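Long-range contacts in metallocarboxypeptidase (Trypanosoma cruzi, PDB 3DWC), which probably removes single amino acids other than proline from the C-terminal end of peptides, as a metal-dependent carboxypeptidase of the M32 family: residues G230-S235 with I249-T254; E213-F218 with P320-Y325; G205-S210 with T256-S261. All blocks are in the same frame, centred on the assembly; numbering follows the deposited sequence.

Contact 1: G230-S235 with I249-T254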
ATOM      1  N   GLY B 230       6.307   7.756   9.148  1.00 30.68           N
ATOM      2  CA  GLY B 230       5.501   6.672   9.664  1.00 30.09           C
ATOM      3  C   GLY B 230       4.040   7.051   9.804  1.00 30.96           C
ATOM      4  O   GLY B 230       3.663   8.190   9.511  1.00 31.35           O
ATOM      5  N   ARG B 231       3.211   6.078  10.190  1.00 30.52           N
ATOM      6  CA  ARG B 231       1.779   6.310  10.268  1.00 30.72           C
ATOM      7  C   ARG B 231       1.177   5.585  11.445  1.00 29.60           C
ATOM      8  O   ARG B 231       1.778   4.619  11.916  1.00 29.96           O
ATOM      9  CB  ARG B 231       1.083   5.794   9.001  1.00 30.90           C
ATOM     10  CG  ARG B 231       1.351   6.528   7.716  1.00 29.33           C
ATOM     11  CD  ARG B 231       0.485   5.826   6.601  1.00 30.57           C
ATOM     12  NE  ARG B 231      -0.934   5.958   6.932  1.00 29.41           N
ATOM     13  CZ  ARG B 231      -1.674   7.027   6.639  1.00 31.88           C
ATOM     14  NH1 ARG B 231      -1.193   7.993   5.889  1.00 28.94           N
ATOM     15  NH2 ARG B 231      -2.957   7.074   7.010  1.00 34.89           N
ATOM     16  N   LEU B 232      -0.004   6.036  11.890  1.00 29.77           N
ATOM     17  CA  LEU B 232      -0.922   5.221  12.726  1.00 31.27           C
ATOM     18  C   LEU B 232      -2.240   4.931  11.992  1.00 31.82           C
ATOM     19  O   LEU B 232      -2.863   5.822  11.509  1.00 32.71           O
ATOM     20  CB  LEU B 232      -1.257   5.922  14.075  1.00 30.41           C
ATOM     21  CG  LEU B 232      -2.321   5.298  14.990  1.00 29.71           C
ATOM     22  CD1 LEU B 232      -1.852   3.975  15.559  1.00 27.21           C
ATOM     23  CD2 LEU B 232      -2.805   6.211  16.142  1.00 29.37           C
ATOM     24  N   ASP B 233      -2.691   3.689  11.976  1.00 33.66           N
ATOM     25  CA  ASP B 233      -3.984   3.334  11.320  1.00 34.74           C
ATOM     26  C   ASP B 233      -4.672   2.236  12.130  1.00 36.17           C
ATOM     27  O   ASP B 233      -4.235   1.939  13.217  1.00 35.12           O
ATOM     28  CB  ASP B 233      -3.724   2.846   9.885  1.00 33.72           C
ATOM     29  CG  ASP B 233      -3.223   3.944   8.992  1.00 33.40           C
ATOM     30  OD1 ASP B 233      -4.023   4.851   8.651  1.00 34.58           O
ATOM     31  OD2 ASP B 233      -2.022   3.935   8.660  1.00 32.11           O
ATOM     32  N   VAL B 234      -5.720   1.615  11.571  1.00 38.91           N
ATOM     33  CA  VAL B 234      -6.527   0.575  12.241  1.00 39.93           C
ATOM     34  C   VAL B 234      -6.389  -0.809  11.533  1.00 41.04           C
ATOM     35  O   VAL B 234      -6.379  -0.892  10.309  1.00 41.00           O
ATOM     36  CB  VAL B 234      -7.976   1.041  12.312  1.00 40.83           C
ATOM     37  CG1 VAL B 234      -8.909  -0.062  12.824  1.00 43.41           C
ATOM     38  CG2 VAL B 234      -8.075   2.289  13.202  1.00 41.45           C
ATOM     39  N   SER B 235      -6.153  -1.865  12.307  1.00 42.19           N
ATOM     40  CA  SER B 235      -6.274  -3.251  11.836  1.00 43.28           C
ATOM     41  C   SER B 235      -6.901  -4.117  12.930  1.00 44.36           C
ATOM     42  O   SER B 235      -7.052  -3.668  14.057  1.00 44.31           O
ATOM     43  CB  SER B 235      -4.951  -3.861  11.367  1.00 42.80           C
ATOM     44  OG  SER B 235      -4.000  -4.037  12.423  1.00 44.38           O
ATOM     45  N   ILE B 249       2.282   1.565  12.168  1.00 32.16           N
ATOM     46  CA  ILE B 249       1.729   0.820  13.256  1.00 32.10           C
ATOM     47  C   ILE B 249       0.204   0.905  13.222  1.00 32.79           C
ATOM     48  O   ILE B 249      -0.365   1.824  12.675  1.00 31.12           O
ATOM     49  CB  ILE B 249       2.281   1.304  14.605  1.00 32.80           C
ATOM     50  CG1 ILE B 249       1.761   2.672  15.014  1.00 31.28           C
ATOM     51  CG2 ILE B 249       3.797   1.375  14.595  1.00 28.52           C
ATOM     52  CD1 ILE B 249       2.033   2.896  16.490  1.00 32.72           C
ATOM     53  N   THR B 250      -0.455  -0.080  13.810  1.00 34.89           N
ATOM     54  CA  THR B 250      -1.900  -0.063  13.876  1.00 36.05           C
ATOM     55  C   THR B 250      -2.398  -0.405  15.286  1.00 37.68           C
ATOM     56  O   THR B 250      -1.624  -0.820  16.175  1.00 37.65           O
ATOM     57  CB  THR B 250      -2.485  -1.085  12.937  1.00 35.86           C
ATOM     58  OG1 THR B 250      -2.094  -2.365  13.389  1.00 37.63           O
ATOM     59  CG2 THR B 250      -1.992  -0.863  11.516  1.00 36.52           C
ATOM     60  N   THR B 251      -3.708  -0.237  15.450  1.00 38.82           N
ATOM     61  CA  THR B 251      -4.401  -0.535  16.671  1.00 39.59           C
ATOM     62  C   THR B 251      -5.864  -0.725  16.323  1.00 39.93           C
ATOM     63  O   THR B 251      -6.280  -0.696  15.174  1.00 40.15           O
ATOM     64  CB  THR B 251      -4.256   0.603  17.713  1.00 40.25           C
ATOM     65  OG1 THR B 251      -4.741   0.156  18.980  1.00 41.99           O
ATOM     66  CG2 THR B 251      -5.073   1.859  17.281  1.00 40.59           C
ATOM     67  N   LYS B 252      -6.662  -0.886  17.346  1.00 41.27           N
ATOM     68  CA  LYS B 252      -8.063  -1.209  17.156  1.00 40.90           C
ATOM     69  C   LYS B 252      -8.754  -0.625  18.377  1.00 39.95           C
ATOM     70  O   LYS B 252      -8.185  -0.637  19.454  1.00 38.42           O
ATOM     71  CB  LYS B 252      -8.173  -2.707  17.139  1.00 41.86           C
ATOM     72  CG  LYS B 252      -9.501  -3.264  16.691  1.00 46.54           C
ATOM     73  CD  LYS B 252      -9.897  -4.463  17.558  1.00 52.14           C
ATOM     74  CE  LYS B 252      -8.827  -5.595  17.547  1.00 54.08           C
ATOM     75  NZ  LYS B 252      -9.196  -6.780  18.461  1.00 54.90           N
ATOM     76  N   TYR B 253      -9.938  -0.062  18.173  1.00 39.65           N
ATOM     77  CA  TYR B 253     -10.653   0.623  19.224  1.00 39.45           C
ATOM     78  C   TYR B 253     -12.016  -0.009  19.517  1.00 39.19           C
ATOM     79  O   TYR B 253     -12.718  -0.440  18.602  1.00 38.70           O
ATOM     80  CB  TYR B 253     -10.862   2.079  18.862  1.00 39.85           C
ATOM     81  CG  TYR B 253      -9.608   2.840  18.509  1.00 38.86           C
ATOM     82  CD1 TYR B 253      -9.290   3.095  17.185  1.00 41.30           C
ATOM     83  CD2 TYR B 253      -8.768   3.301  19.474  1.00 40.38           C
ATOM     84  CE1 TYR B 253      -8.176   3.767  16.841  1.00 40.40           C
ATOM     85  CE2 TYR B 253      -7.616   3.982  19.145  1.00 42.09           C
ATOM     86  CZ  TYR B 253      -7.336   4.218  17.816  1.00 40.45           C
ATOM     87  OH  TYR B 253      -6.203   4.905  17.454  1.00 40.02           O
ATOM     88  N   THR B 254     -12.341  -0.051  20.807  1.00 38.59           N
ATOM     89  CA  THR B 254     -13.666  -0.352  21.315  1.00 39.04           C
ATOM     90  C   THR B 254     -14.066   0.818  22.225  1.00 38.45           C
ATOM     91  O   THR B 254     -13.221   1.367  22.968  1.00 37.72           O
ATOM     92  CB  THR B 254     -13.659  -1.691  22.114  1.00 39.20           C
ATOM     93  OG1 THR B 254     -14.898  -1.871  22.790  1.00 42.20           O
ATOM     94  CG2 THR B 254     -12.544  -1.723  23.156  1.00 40.12           C
TER
HETATM   95  O   HOH W   1      -0.380   2.102   9.778  1.00  8.80           O
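Strands 230-234 and 246-251 pair in parallel within the small three-stranded mixed sheet of this mostly helical M32 peptidase. Four backbone hydrogen bonds join them, donated alternately from each strand: Ile249 N to Arg231 O, Asp233 N to Ile249 O, Thr251 N to Asp233 O and Ser235 N to Thr251 O. The first is the straightest, 168° at the hydrogen, although its donor lies above the carbonyl plane. CA-H groups of Leu232, Thr250 and Val234 approach Ile249 O, Asp233 O and Thr251 O respectively.

Apolar contacts lie on the face carrying Leu232, Val234, Ile249 and Thr251. The Leu232 and Ile249 side chains cross obliquely, Leu232 CD1 lying 3.9 Å from Ile249 CG1, while the other Leu232 methyl, CD2, meets Tyr253 OH tip to tip. Ile249 also touches Glu268, the predicted catalytic proton donor/acceptor, so this face of the sheet packs on helix 259-276.

Polar side chains gather on the other face. Arg231 grips Asp233 side-on, NE to OD2 at 2.9 Å and NH2 to OD1 at 3.0 Å, both in the guanidinium plane and on syn lone pairs; its NH1 bonds Met33 O of the second subunit. A water donates to both Asp233 OD2 and Ile249 O. Farther along, Ser235 OG, itself bonded to His237 O, accepts from Thr250 OG1 at 2.7 Å, each hydroxyl oxygen set between its own backbone N and carbonyl carbon.

Contact 2: E213-F218 with P320-Y325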
ATOM      1  N   GLU B 213      -8.190   7.825  19.480  1.00 31.07           N
ATOM      2  CA  GLU B 213      -7.183   7.999  18.462  1.00 31.62           C
ATOM      3  C   GLU B 213      -6.367   9.243  18.724  1.00 31.71           C
ATOM      4  O   GLU B 213      -5.130   9.239  18.609  1.00 31.81           O
ATOM      5  CB  GLU B 213      -7.837   8.098  17.099  1.00 30.95           C
ATOM      6  CG  GLU B 213      -6.801   8.262  16.029  1.00 33.41           C
ATOM      7  CD  GLU B 213      -7.388   8.262  14.636  1.00 37.30           C
ATOM      8  OE1 GLU B 213      -6.750   8.919  13.778  1.00 43.12           O
ATOM      9  OE2 GLU B 213      -8.460   7.593  14.412  1.00 40.93           O
ATOM     10  N   ALA B 214      -7.040  10.338  19.069  1.00 31.05           N
ATOM     11  CA  ALA B 214      -6.304  11.550  19.368  1.00 29.90           C
ATOM     12  C   ALA B 214      -5.344  11.379  20.553  1.00 29.18           C
ATOM     13  O   ALA B 214      -4.186  11.887  20.540  1.00 28.98           O
ATOM     14  CB  ALA B 214      -7.282  12.717  19.604  1.00 29.89           C
ATOM     15  N   LEU B 215      -5.802  10.694  21.583  1.00 28.72           N
ATOM     16  CA  LEU B 215      -4.975  10.388  22.746  1.00 29.69           C
ATOM     17  C   LEU B 215      -3.754   9.516  22.419  1.00 29.92           C
ATOM     18  O   LEU B 215      -2.630   9.756  22.903  1.00 29.49           O
ATOM     19  CB  LEU B 215      -5.813   9.726  23.834  1.00 29.44           C
ATOM     20  CG  LEU B 215      -5.116   9.518  25.179  1.00 29.81           C
ATOM     21  CD1 LEU B 215      -4.593  10.846  25.820  1.00 30.17           C
ATOM     22  CD2 LEU B 215      -6.002   8.811  26.116  1.00 29.90           C
ATOM     23  N   CYS B 216      -3.982   8.513  21.598  1.00 30.46           N
ATOM     24  CA  CYS B 216      -2.921   7.649  21.126  1.00 30.56           C
ATOM     25  C   CYS B 216      -1.853   8.431  20.353  1.00 30.21           C
ATOM     26  O   CYS B 216      -0.663   8.243  20.600  1.00 29.18           O
ATOM     27  CB  CYS B 216      -3.523   6.534  20.276  1.00 31.25           C
ATOM     28  SG  CYS B 216      -4.366   5.205  21.246  1.00 32.02           S
ATOM     29  N   ARG B 217      -2.263   9.276  19.409  1.00 30.54           N
ATOM     30  CA  ARG B 217      -1.319  10.094  18.660  1.00 31.41           C
ATOM     31  C   ARG B 217      -0.569  11.010  19.585  1.00 30.89           C
ATOM     32  O   ARG B 217       0.581  11.326  19.321  1.00 30.82           O
ATOM     33  CB  ARG B 217      -2.005  10.968  17.597  1.00 32.03           C
ATOM     34  CG  ARG B 217      -2.626  10.167  16.479  1.00 33.52           C
ATOM     35  CD  ARG B 217      -3.273  11.036  15.382  1.00 34.32           C
ATOM     36  NE  ARG B 217      -3.808  10.060  14.450  1.00 40.42           N
ATOM     37  CZ  ARG B 217      -3.132   9.521  13.436  1.00 40.24           C
ATOM     38  NH1 ARG B 217      -1.899   9.941  13.125  1.00 39.02           N
ATOM     39  NH2 ARG B 217      -3.736   8.583  12.703  1.00 42.01           N
ATOM     40  N   PHE B 218      -1.255  11.518  20.615  1.00 31.51           N
ATOM     41  CA  PHE B 218      -0.619  12.396  21.579  1.00 30.92           C
ATOM     42  C   PHE B 218       0.513  11.617  22.225  1.00 30.22           C
ATOM     43  O   PHE B 218       1.612  12.118  22.352  1.00 28.94           O
ATOM     44  CB  PHE B 218      -1.591  12.906  22.642  1.00 32.02           C
ATOM     45  CG  PHE B 218      -0.910  13.651  23.749  1.00 32.14           C
ATOM     46  CD1 PHE B 218      -0.459  14.935  23.554  1.00 34.71           C
ATOM     47  CD2 PHE B 218      -0.675  13.045  24.975  1.00 34.07           C
ATOM     48  CE1 PHE B 218       0.209  15.608  24.560  1.00 35.29           C
ATOM     49  CE2 PHE B 218      -0.030  13.711  25.976  1.00 34.28           C
ATOM     50  CZ  PHE B 218       0.404  14.991  25.790  1.00 34.84           C
ATOM     51  N   PRO B 320      -4.453  13.104  34.187  1.00 29.44           N
ATOM     52  CA  PRO B 320      -5.012  14.355  33.656  1.00 29.98           C
ATOM     53  C   PRO B 320      -5.208  14.433  32.140  1.00 30.26           C
ATOM     54  O   PRO B 320      -6.021  15.240  31.674  1.00 29.46           O
ATOM     55  CB  PRO B 320      -3.969  15.424  34.072  1.00 31.14           C
ATOM     56  CG  PRO B 320      -3.039  14.762  35.002  1.00 30.96           C
ATOM     57  CD  PRO B 320      -3.103  13.306  34.754  1.00 29.74           C
ATOM     58  N   ARG B 321      -4.442  13.673  31.361  1.00 30.14           N
ATOM     59  CA  ARG B 321      -4.769  13.522  29.948  1.00 30.51           C
ATOM     60  C   ARG B 321      -6.055  12.763  29.752  1.00 30.31           C
ATOM     61  O   ARG B 321      -6.794  13.024  28.791  1.00 30.94           O
ATOM     62  CB  ARG B 321      -3.689  12.795  29.179  1.00 31.23           C
ATOM     63  CG  ARG B 321      -2.308  13.387  29.358  1.00 35.38           C
ATOM     64  CD  ARG B 321      -2.150  14.731  28.727  1.00 43.09           C
ATOM     65  NE  ARG B 321      -1.052  15.390  29.402  1.00 46.15           N
ATOM     66  CZ  ARG B 321      -1.161  16.125  30.502  1.00 52.25           C
ATOM     67  NH1 ARG B 321      -2.360  16.430  31.026  1.00 53.63           N
ATOM     68  NH2 ARG B 321      -0.056  16.628  31.046  1.00 53.76           N
ATOM     69  N   LEU B 322      -6.366  11.834  30.645  1.00 30.05           N
ATOM     70  CA  LEU B 322      -7.632  11.113  30.505  1.00 29.99           C
ATOM     71  C   LEU B 322      -8.767  12.071  30.809  1.00 29.96           C
ATOM     72  O   LEU B 322      -9.806  11.996  30.176  1.00 30.49           O
ATOM     73  CB  LEU B 322      -7.718   9.871  31.391  1.00 29.33           C
ATOM     74  CG  LEU B 322      -6.702   8.753  31.129  1.00 30.48           C
ATOM     75  CD1 LEU B 322      -6.782   7.682  32.247  1.00 26.13           C
ATOM     76  CD2 LEU B 322      -6.884   8.155  29.769  1.00 29.73           C
ATOM     77  N   VAL B 323      -8.585  12.974  31.759  1.00 30.06           N
ATOM     78  CA  VAL B 323      -9.629  13.993  32.045  1.00 31.02           C
ATOM     79  C   VAL B 323      -9.825  14.939  30.831  1.00 31.88           C
ATOM     80  O   VAL B 323     -10.930  15.172  30.361  1.00 31.09           O
ATOM     81  CB  VAL B 323      -9.297  14.784  33.329  1.00 30.57           C
ATOM     82  CG1 VAL B 323     -10.278  15.996  33.512  1.00 30.84           C
ATOM     83  CG2 VAL B 323      -9.327  13.852  34.507  1.00 27.05           C
ATOM     84  N   GLU B 324      -8.712  15.396  30.280  1.00 32.64           N
ATOM     85  CA  GLU B 324      -8.695  16.292  29.137  1.00 33.58           C
ATOM     86  C   GLU B 324      -9.341  15.730  27.848  1.00 32.69           C
ATOM     87  O   GLU B 324     -10.082  16.451  27.157  1.00 31.36           O
ATOM     88  CB  GLU B 324      -7.244  16.644  28.873  1.00 34.26           C
ATOM     89  CG  GLU B 324      -7.046  17.544  27.685  1.00 38.57           C
ATOM     90  CD  GLU B 324      -5.571  17.733  27.356  1.00 39.93           C
ATOM     91  OE1 GLU B 324      -4.709  17.233  28.144  1.00 47.44           O
ATOM     92  OE2 GLU B 324      -5.301  18.375  26.295  1.00 48.19           O
ATOM     93  N   TYR B 325      -9.048  14.462  27.536  1.00 32.05           N
ATOM     94  CA  TYR B 325      -9.519  13.816  26.303  1.00 31.78           C
ATOM     95  C   TYR B 325     -10.897  13.197  26.445  1.00 31.65           C
ATOM     96  O   TYR B 325     -11.642  13.139  25.481  1.00 31.17           O
ATOM     97  CB  TYR B 325      -8.512  12.757  25.819  1.00 32.02           C
ATOM     98  CG  TYR B 325      -7.396  13.369  25.022  1.00 32.64           C
ATOM     99  CD1 TYR B 325      -7.418  13.414  23.625  1.00 33.36           C
ATOM    100  CD2 TYR B 325      -6.365  13.994  25.662  1.00 33.17           C
ATOM    101  CE1 TYR B 325      -6.360  14.011  22.918  1.00 32.63           C
ATOM    102  CE2 TYR B 325      -5.335  14.594  24.969  1.00 34.57           C
ATOM    103  CZ  TYR B 325      -5.328  14.601  23.621  1.00 33.28           C
ATOM    104  OH  TYR B 325      -4.274  15.267  23.038  1.00 34.40           O
TER
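Helix segments 213-218 and 320-325 run roughly antiparallel, their axes 10.7 Å apart at closest approach and 142° between N-to-C directions. This helix-helix packing joins helix 209-222 to helix 312-326, away from the annotated sites, and no hydrogen bond links the two segments. The backbones come nearest at Leu215 and Tyr325, whose CA atoms are 6.7 Å apart, and side chains make the rest of the contact.

The Tyr325 ring is the centre of the contact. Leu215 CD1 sits over one face in a CH-pi contact, 3.9 Å from the ring centroid and displaced toward the CD2 side of the rim. Ala214 CB meets the edge of the same ring at CE1, 3.7 Å away and near its plane. With CG anti to its backbone N (chi1 -172°), Leu215 extends far enough to send its second methyl, CD2, to CD2 of Leu322, 3.8 Å off.

Phe218 also has CG anti to the backbone N, and its side chain crosses Tyr325 at about a right angle, with Phe218 CB 3.6 Å from Tyr325 OH. Arg321 bends at chi2, which brings its aliphatic portion against Phe218, while its guanidinium makes a cation-pi contact with Phe317 of its own helix. The planes of the Phe218 ring and the guanidinium are 81° apart, and the nearest approach between these two residues is from Phe218 CE2 to Arg321 CD, 3.6 Å.

Contact 3: G205-S210 with T256-S261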
ATOM      1  N   GLY B 205     -17.152   3.822  30.261  1.00 30.63           N
ATOM      2  CA  GLY B 205     -17.377   4.294  28.897  1.00 30.59           C
ATOM      3  C   GLY B 205     -18.789   4.824  28.647  1.00 29.77           C
ATOM      4  O   GLY B 205     -19.599   4.899  29.570  1.00 27.65           O
ATOM      5  N   PRO B 206     -19.095   5.203  27.391  1.00 29.59           N
ATOM      6  CA  PRO B 206     -18.244   5.134  26.204  1.00 29.93           C
ATOM      7  C   PRO B 206     -17.041   6.071  26.196  1.00 30.39           C
ATOM      8  O   PRO B 206     -17.057   7.150  26.809  1.00 31.13           O
ATOM      9  CB  PRO B 206     -19.191   5.466  25.038  1.00 29.73           C
ATOM     10  CG  PRO B 206     -20.449   5.972  25.660  1.00 29.56           C
ATOM     11  CD  PRO B 206     -20.463   5.676  27.096  1.00 28.93           C
ATOM     12  N   PHE B 207     -15.985   5.607  25.528  1.00 30.64           N
ATOM     13  CA  PHE B 207     -14.809   6.391  25.211  1.00 30.47           C
ATOM     14  C   PHE B 207     -14.775   6.531  23.689  1.00 30.41           C
ATOM     15  O   PHE B 207     -14.403   5.587  22.987  1.00 30.18           O
ATOM     16  CB  PHE B 207     -13.564   5.671  25.736  1.00 30.61           C
ATOM     17  CG  PHE B 207     -13.604   5.434  27.223  1.00 31.34           C
ATOM     18  CD1 PHE B 207     -13.748   4.157  27.729  1.00 31.14           C
ATOM     19  CD2 PHE B 207     -13.582   6.508  28.110  1.00 32.00           C
ATOM     20  CE1 PHE B 207     -13.821   3.947  29.083  1.00 29.99           C
ATOM     21  CE2 PHE B 207     -13.662   6.295  29.472  1.00 30.99           C
ATOM     22  CZ  PHE B 207     -13.773   5.011  29.953  1.00 30.80           C
ATOM     23  N   PRO B 208     -15.191   7.700  23.160  1.00 31.64           N
ATOM     24  CA  PRO B 208     -15.306   7.817  21.712  1.00 32.46           C
ATOM     25  C   PRO B 208     -14.008   7.492  20.985  1.00 32.83           C
ATOM     26  O   PRO B 208     -12.909   7.917  21.400  1.00 33.35           O
ATOM     27  CB  PRO B 208     -15.720   9.290  21.497  1.00 32.64           C
ATOM     28  CG  PRO B 208     -16.390   9.663  22.758  1.00 33.90           C
ATOM     29  CD  PRO B 208     -15.544   8.964  23.817  1.00 31.80           C
ATOM     30  N   VAL B 209     -14.145   6.725  19.918  1.00 33.50           N
ATOM     31  CA  VAL B 209     -13.003   6.174  19.223  1.00 33.30           C
ATOM     32  C   VAL B 209     -12.120   7.270  18.640  1.00 32.99           C
ATOM     33  O   VAL B 209     -10.900   7.081  18.537  1.00 33.46           O
ATOM     34  CB  VAL B 209     -13.472   5.194  18.135  1.00 34.16           C
ATOM     35  CG1 VAL B 209     -12.336   4.893  17.174  1.00 35.81           C
ATOM     36  CG2 VAL B 209     -13.973   3.898  18.789  1.00 34.80           C
ATOM     37  N   SER B 210     -12.724   8.384  18.220  1.00 32.83           N
ATOM     38  CA  SER B 210     -11.984   9.575  17.752  1.00 32.82           C
ATOM     39  C   SER B 210     -11.132  10.213  18.853  1.00 32.26           C
ATOM     40  O   SER B 210     -10.008  10.663  18.603  1.00 31.63           O
ATOM     41  CB  SER B 210     -12.916  10.631  17.127  1.00 33.14           C
ATOM     42  OG  SER B 210     -13.702  11.335  18.107  1.00 34.75           O
ATOM     43  N   THR B 256     -15.956   0.630  24.746  1.00 37.24           N
ATOM     44  CA  THR B 256     -16.127   0.169  26.142  1.00 37.24           C
ATOM     45  C   THR B 256     -14.914   0.399  27.037  1.00 36.13           C
ATOM     46  O   THR B 256     -15.045   0.557  28.253  1.00 34.65           O
ATOM     47  CB  THR B 256     -16.562  -1.335  26.199  1.00 37.91           C
ATOM     48  OG1 THR B 256     -15.487  -2.160  25.759  1.00 42.16           O
ATOM     49  CG2 THR B 256     -17.789  -1.607  25.317  1.00 37.12           C
ATOM     50  N   GLU B 257     -13.711   0.426  26.459  1.00 36.14           N
ATOM     51  CA  GLU B 257     -12.518   0.769  27.238  1.00 35.14           C
ATOM     52  C   GLU B 257     -11.398   1.325  26.371  1.00 34.45           C
ATOM     53  O   GLU B 257     -11.454   1.205  25.168  1.00 34.35           O
ATOM     54  CB  GLU B 257     -12.030  -0.434  28.059  1.00 36.31           C
ATOM     55  CG  GLU B 257     -11.793  -1.752  27.277  1.00 38.77           C
ATOM     56  CD  GLU B 257     -10.333  -1.975  26.827  1.00 43.20           C
ATOM     57  OE1 GLU B 257      -9.392  -1.391  27.392  1.00 41.70           O
ATOM     58  OE2 GLU B 257     -10.131  -2.760  25.874  1.00 49.80           O
ATOM     59  N   PHE B 258     -10.415   1.965  26.993  1.00 33.07           N
ATOM     60  CA  PHE B 258      -9.327   2.611  26.273  1.00 33.64           C
ATOM     61  C   PHE B 258      -7.952   2.028  26.580  1.00 33.06           C
ATOM     62  O   PHE B 258      -7.020   2.283  25.871  1.00 30.32           O
ATOM     63  CB  PHE B 258      -9.277   4.119  26.588  1.00 32.68           C
ATOM     64  CG  PHE B 258      -9.040   4.420  28.019  1.00 30.88           C
ATOM     65  CD1 PHE B 258      -7.773   4.345  28.568  1.00 33.08           C
ATOM     66  CD2 PHE B 258     -10.078   4.766  28.837  1.00 32.18           C
ATOM     67  CE1 PHE B 258      -7.572   4.594  29.911  1.00 30.75           C
ATOM     68  CE2 PHE B 258      -9.876   5.015  30.154  1.00 32.51           C
ATOM     69  CZ  PHE B 258      -8.598   4.941  30.692  1.00 31.93           C
ATOM     70  N   VAL B 259      -7.841   1.287  27.662  1.00 33.53           N
ATOM     71  CA  VAL B 259      -6.532   0.854  28.170  1.00 35.05           C
ATOM     72  C   VAL B 259      -5.830  -0.039  27.164  1.00 35.68           C
ATOM     73  O   VAL B 259      -4.678   0.180  26.874  1.00 36.05           O
ATOM     74  CB  VAL B 259      -6.699   0.127  29.541  1.00 35.42           C
ATOM     75  CG1 VAL B 259      -5.401  -0.565  29.998  1.00 35.91           C
ATOM     76  CG2 VAL B 259      -7.173   1.123  30.578  1.00 33.79           C
ATOM     77  N   THR B 260      -6.528  -1.032  26.621  1.00 36.77           N
ATOM     78  CA  THR B 260      -5.855  -2.050  25.828  1.00 37.39           C
ATOM     79  C   THR B 260      -5.228  -1.441  24.617  1.00 37.10           C
ATOM     80  O   THR B 260      -4.114  -1.752  24.267  1.00 37.48           O
ATOM     81  CB  THR B 260      -6.789  -3.173  25.348  1.00 38.11           C
ATOM     82  OG1 THR B 260      -7.376  -3.783  26.488  1.00 39.69           O
ATOM     83  CG2 THR B 260      -5.946  -4.257  24.662  1.00 39.24           C
ATOM     84  N   SER B 261      -5.982  -0.551  24.006  1.00 36.27           N
ATOM     85  CA  SER B 261      -5.596   0.142  22.849  1.00 36.40           C
ATOM     86  C   SER B 261      -4.527   1.215  23.080  1.00 35.59           C
ATOM     87  O   SER B 261      -3.619   1.362  22.260  1.00 35.52           O
ATOM     88  CB  SER B 261      -6.857   0.766  22.247  1.00 37.50           C
ATOM     89  OG  SER B 261      -6.474   1.774  21.351  1.00 42.15           O
TER
HETATM   90  O   HOH W   2     -17.417   0.673  29.760  1.00 32.78           O
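An edge-to-face (T-shaped) pair of phenylalanines joins the lead-in to helix 209-222, residues 205-210, to the capped start of helix 259-276 in residues 256-261. Phe258 points its edge at the face of Phe207: the ring centroids are 5.0 Å apart and the planes stand at 86°. Phe258 CD2 lies over the centre of the Phe207 ring, nearly equidistant from its carbons, the closest being Phe207 CE1 at 3.8 Å. Phe207 CG is anti to its carbonyl carbon, whereas Phe258 takes the crowded position between backbone N and carbonyl carbon (chi1 61°). Both rings also meet Phe326, that of Phe207 edge-to-face, so the pair belongs to an aromatic cluster reaching the end of helix 312-326.

Backbone atoms enclose more of the Phe207 ring. Gly205 CA lies over the face opposite Phe258, toward the rim, in the loop that contains the cis peptide before Pro206. Thr256 O lies at the ring edge, near its plane, by CE1; Glu257 CA approaches Phe207 CD1 obliquely at 3.6 Å.

No direct hydrogen bond spans the segments, but a water bridges their backbones. It accepts from Gly205 N and donates to Thr256 O at 2.8 Å, joining two groups whose own N to O separation is 4.4 Å.

Within 256-261, Glu257 makes two hydrogen bonds at the helix start. It folds its carboxylate forward over the first residues of the helix to make the capping bond: OE1 accepts on its syn lone pair from Thr260 N, with an angle of 168° at the hydrogen. Thr260 OG1 donates in turn to the second oxygen, Glu257 OE2, at 3.0 Å, from above the carboxylate plane.

The three contacts lie on the same side of the chain's centre, and helix 209-222 runs through contacts 2 and 3. Contact 1 is the one nearest the metal: the Ile249 side chain is about 10 Å from the bound cobalt, which His267, His271 and Glu298 hold. Strand 246-251 leads through Tyr253 and the capped turn of contact 3 into helix 259-276, which bears the two histidines. Centres of contacts 1 and 2 are 15 Å apart, bridged where Tyr253 OH packs 3.4 Å from Glu213 CA. Contacts 2 and 3, with centres 11 Å apart, meet at Leu322 CD2 and Phe258 CE1, separated by 3.6 Å.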